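Local coordinates for ABC transporter substrate-binding protein-branched chain amino acid transport (Streptococcus pneumoniae, PDB 4GNR), which binds isoleucine and, probably, other branched-chain amino acids outside the cell, and probably delivers them to an ABC transporter for uptake, at residues 76-81 with 291-296; 31-36 with 265-270. All coordinates share one frame; numbering follows the deposited sequence. Where two conformers were deposited one is given.

In the fold
Both contacts lie in the lobe built round the five-stranded parallel sheet 48-55, 7-14, 78-80, 102-104 and 119-121, and each joins an early part of the chain to one of two consecutive late helices that return to it. In contact 1, helix 281-297 packs on strand 78-80 inside the lobe; in contact 2, helix 262-275 rests against helix 21-40. The two helices follow one another in sequence, and the centres of the contacts are about 16 Å apart. They meet directly where H291 CD2 lies 3.9 Å from A34 CB. Isoleucine sits farther off: the side chain of V80 in contact 1 is about 12 Å from it.

Contact 1. Residues 76-81 with 291-296; sequences VSAVVG and HLVANA
Within 291-296, V293 alone meets A78 and V80, and all of the contact is apolar. One turn of helix 281-297 brings its branched side chain over the sheet, where A78 and V80, two residues apart on the strand, both point toward it. The two methyls of V293 divide the work. CG1, placed opposite the backbone N (chi1 169°), reaches A78 CB at 3.8 Å, whereas CG2 turns to V80 and stops 4.5 Å from its CG2, a looser approach. The backbones themselves come no nearer than 7.5 Å, between the CA atoms of A78 and V293, so a short alanine under one methyl and a longer valine under the other fill the gap.

Strand 78-80 is the middle strand of the five-stranded parallel sheet in this lobe of the periplasmic binding protein fold, and helix 281-297 is one of the helices layered on that sheet.

Hydrogen bonding belongs to the sheet and not to the interface: A78 pairs through its backbone with G11, and V79 with P101 and I103. Apolar packing continues to both flanking strands, V293 also touching I10 on strand 7-14 and I103 on strand 102-104.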
# COMPACT_ATOMS: atom_id res chain seq x y z
N VAL A 76 9.20 22.57 -3.15
CA VAL A 76 7.83 22.12 -3.45
C VAL A 76 6.88 22.49 -2.31
O VAL A 76 7.26 22.68 -1.15
CB VAL A 76 7.75 20.58 -3.74
CG1 VAL A 76 8.71 20.20 -4.85
CG2 VAL A 76 7.99 19.75 -2.49
N SER A 77 5.60 22.54 -2.65
CA SER A 77 4.54 22.91 -1.68
C SER A 77 3.89 21.74 -0.95
O SER A 77 3.23 21.96 0.07
CB SER A 77 3.46 23.74 -2.37
OG SER A 77 4.00 24.97 -2.84
N ALA A 78 4.07 20.53 -1.48
CA ALA A 78 3.52 19.30 -0.91
C ALA A 78 4.30 18.13 -1.49
O ALA A 78 4.85 18.27 -2.59
CB ALA A 78 2.04 19.15 -1.25
N VAL A 79 4.33 17.01 -0.78
CA VAL A 79 5.02 15.81 -1.24
C VAL A 79 4.02 14.64 -1.19
O VAL A 79 3.30 14.48 -0.21
CB VAL A 79 6.23 15.47 -0.36
CG1 VAL A 79 6.89 14.15 -0.79
CG2 VAL A 79 7.27 16.61 -0.39
N VAL A 80 4.01 13.86 -2.28
CA VAL A 80 3.23 12.61 -2.38
C VAL A 80 4.25 11.46 -2.37
O VAL A 80 5.19 11.46 -3.17
CB VAL A 80 2.33 12.57 -3.60
CG1 VAL A 80 1.46 11.32 -3.58
CG2 VAL A 80 1.47 13.82 -3.69
N GLY A 81 4.01 10.47 -1.51
CA GLY A 81 4.95 9.39 -1.28
C GLY A 81 5.86 9.75 -0.10
O GLY A 81 5.96 10.92 0.26
N HIS A 291 -5.41 14.06 -5.90
CA HIS A 291 -6.63 14.86 -5.86
C HIS A 291 -6.85 15.51 -4.50
O HIS A 291 -7.33 16.65 -4.42
CB HIS A 291 -7.85 14.03 -6.29
CG HIS A 291 -7.99 13.95 -7.75
ND1 HIS A 291 -8.56 14.98 -8.45
CD2 HIS A 291 -7.62 13.02 -8.66
CE1 HIS A 291 -8.56 14.69 -9.74
NE2 HIS A 291 -8.01 13.51 -9.90
N LEU A 292 -6.55 14.79 -3.42
CA LEU A 292 -6.69 15.36 -2.08
C LEU A 292 -5.80 16.61 -1.94
O LEU A 292 -6.23 17.65 -1.40
CB LEU A 292 -6.29 14.32 -1.02
CG LEU A 292 -7.37 13.26 -0.76
CD1 LEU A 292 -6.79 12.03 -0.11
CD2 LEU A 292 -8.49 13.84 0.10
N VAL A 293 -4.56 16.51 -2.39
CA VAL A 293 -3.61 17.64 -2.34
C VAL A 293 -4.08 18.78 -3.25
O VAL A 293 -4.05 19.95 -2.84
CB VAL A 293 -2.20 17.19 -2.69
CG1 VAL A 293 -1.26 18.37 -2.90
CG2 VAL A 293 -1.65 16.23 -1.61
N ALA A 294 -4.48 18.46 -4.48
CA ALA A 294 -4.91 19.49 -5.43
C ALA A 294 -6.12 20.25 -4.89
O ALA A 294 -6.19 21.47 -4.99
CB ALA A 294 -5.18 18.86 -6.77
N ASN A 295 -7.08 19.53 -4.31
CA ASN A 295 -8.23 20.18 -3.75
C ASN A 295 -7.81 21.09 -2.59
O ASN A 295 -8.31 22.21 -2.46
CB ASN A 295 -9.26 19.15 -3.28
CG ASN A 295 -9.97 18.47 -4.42
OD1 ASN A 295 -9.88 18.87 -5.58
ND2 ASN A 295 -10.67 17.42 -4.09
N ALA A 296 -6.91 20.60 -1.74
CA ALA A 296 -6.42 21.36 -0.58
C ALA A 296 -5.63 22.60 -1.00
O ALA A 296 -5.55 23.56 -0.25
CB ALA A 296 -5.59 20.46 0.31

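Contact 2. Residues 31-36 with 265-270; sequences AQLAVD and KAFLDA
L33 on helix 21-40 and A270 on helix 262-275 bring the two backbones nearest, with 8.3 Å between their CA atoms, and no hydrogen bond links the two segments. The side chain of L33 bridges this gap. Its CG lies opposite the backbone N (chi1 179°), which extends the leucine outward from its helix and carries CD2 in between F267 and A270. That one methyl makes all the close approaches: it is 4.1 Å from CE1 of the F267 ring, which it meets at a slant, and 4.3 Å from CB of A270. It also lies 4.2 Å from the carbonyl carbon of A270, so the methyl rests against the backbone there as well. F267 and A270, three residues apart and so about one turn, both touch L33, which also packs on Y271, K274 and Y275 farther along the helix.

Next to this apolar patch, Q32 and D36 are joined across one turn of helix 21-40. Q32 NE2 donates to D36 OD1 at 2.9 Å; the acceptor lies almost in the amide plane, but the donor stands 45° out of the carboxylate plane. The other carboxylate oxygen, OD2, forms a salt bridge with K274, adding a polar tie between the two helices beside the leucine. F267 in turn meets the ring of Y287 on helix 281-297, and Y287 also touches A34. Helix 21-40 thus lies against the parallel sheet on one side and carries helix 262-275 on another, helix-on-helix packing in a lobe of the periplasmic binding protein fold.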
# COMPACT_ATOMS: atom_id res chain seq x y z
N ALA A 31 -0.36 8.68 -9.63
CA ALA A 31 -0.21 10.09 -9.29
C ALA A 31 -0.04 10.95 -10.55
O ALA A 31 -0.64 12.01 -10.67
CB ALA A 31 0.95 10.27 -8.32
N GLN A 32 0.81 10.48 -11.46
CA GLN A 32 1.05 11.26 -12.68
C GLN A 32 -0.22 11.35 -13.54
O GLN A 32 -0.47 12.38 -14.18
CB GLN A 32 2.21 10.68 -13.48
CG GLN A 32 2.61 11.59 -14.65
CD GLN A 32 3.22 12.91 -14.19
OE1 GLN A 32 4.19 12.93 -13.44
NE2 GLN A 32 2.68 14.02 -14.68
N LEU A 33 -1.01 10.27 -13.57
CA LEU A 33 -2.28 10.29 -14.32
C LEU A 33 -3.18 11.40 -13.75
O LEU A 33 -3.78 12.17 -14.50
CB LEU A 33 -2.96 8.94 -14.25
CG LEU A 33 -4.31 8.82 -14.96
CD1 LEU A 33 -4.16 9.07 -16.46
CD2 LEU A 33 -4.95 7.47 -14.65
N ALA A 34 -3.30 11.46 -12.43
CA ALA A 34 -4.12 12.49 -11.80
C ALA A 34 -3.59 13.89 -12.16
O ALA A 34 -4.38 14.78 -12.50
CB ALA A 34 -4.15 12.30 -10.29
N VAL A 35 -2.27 14.09 -12.04
CA VAL A 35 -1.70 15.40 -12.39
C VAL A 35 -2.03 15.78 -13.83
O VAL A 35 -2.43 16.90 -14.13
CB VAL A 35 -0.18 15.44 -12.15
CG1 VAL A 35 0.41 16.68 -12.77
CG2 VAL A 35 0.11 15.35 -10.66
N ASP A 36 -1.81 14.84 -14.74
CA ASP A 36 -2.07 15.11 -16.17
C ASP A 36 -3.50 15.54 -16.40
O ASP A 36 -3.77 16.48 -17.18
CB ASP A 36 -1.70 13.90 -17.01
CG ASP A 36 -0.19 13.63 -17.07
OD1 ASP A 36 0.63 14.49 -16.68
OD2 ASP A 36 0.14 12.56 -17.59
N LYS A 265 -14.66 2.91 -11.74
CA LYS A 265 -14.78 2.50 -13.13
C LYS A 265 -14.07 3.49 -14.07
O LYS A 265 -13.36 3.09 -15.01
CB LYS A 265 -16.25 2.35 -13.53
CG LYS A 265 -17.02 1.20 -12.84
CD LYS A 265 -18.47 1.14 -13.33
CE LYS A 265 -19.31 0.08 -12.66
NZ LYS A 265 -20.69 0.04 -13.22
N ALA A 266 -14.26 4.77 -13.82
CA ALA A 266 -13.64 5.80 -14.64
C ALA A 266 -12.12 5.72 -14.55
O ALA A 266 -11.42 5.90 -15.54
CB ALA A 266 -14.10 7.19 -14.26
N PHE A 267 -11.59 5.47 -13.36
CA PHE A 267 -10.15 5.35 -13.15
C PHE A 267 -9.59 4.12 -13.85
O PHE A 267 -8.55 4.20 -14.52
CB PHE A 267 -9.85 5.31 -11.66
CG PHE A 267 -8.43 4.94 -11.34
CD1 PHE A 267 -7.39 5.86 -11.47
CD2 PHE A 267 -8.13 3.66 -10.94
CE1 PHE A 267 -6.09 5.48 -11.22
CE2 PHE A 267 -6.83 3.29 -10.67
CZ PHE A 267 -5.82 4.20 -10.81
N LEU A 268 -10.27 2.99 -13.74
CA LEU A 268 -9.81 1.76 -14.40
C LEU A 268 -9.69 2.03 -15.91
O LEU A 268 -8.69 1.70 -16.56
CB LEU A 268 -10.79 0.62 -14.11
CG LEU A 268 -10.47 -0.73 -14.76
CD1 LEU A 268 -9.12 -1.23 -14.31
CD2 LEU A 268 -11.57 -1.75 -14.44
N ASP A 269 -10.74 2.63 -16.48
CA ASP A 269 -10.74 2.94 -17.92
C ASP A 269 -9.61 3.92 -18.29
O ASP A 269 -8.85 3.68 -19.25
CB ASP A 269 -12.08 3.57 -18.36
CG ASP A 269 -13.26 2.58 -18.32
OD1 ASP A 269 -13.03 1.36 -18.15
OD2 ASP A 269 -14.40 3.05 -18.46
N ALA A 270 -9.46 4.97 -17.49
CA ALA A 270 -8.46 6.00 -17.79
C ALA A 270 -7.03 5.46 -17.68
O ALA A 270 -6.17 5.79 -18.49
CB ALA A 270 -8.62 7.21 -16.89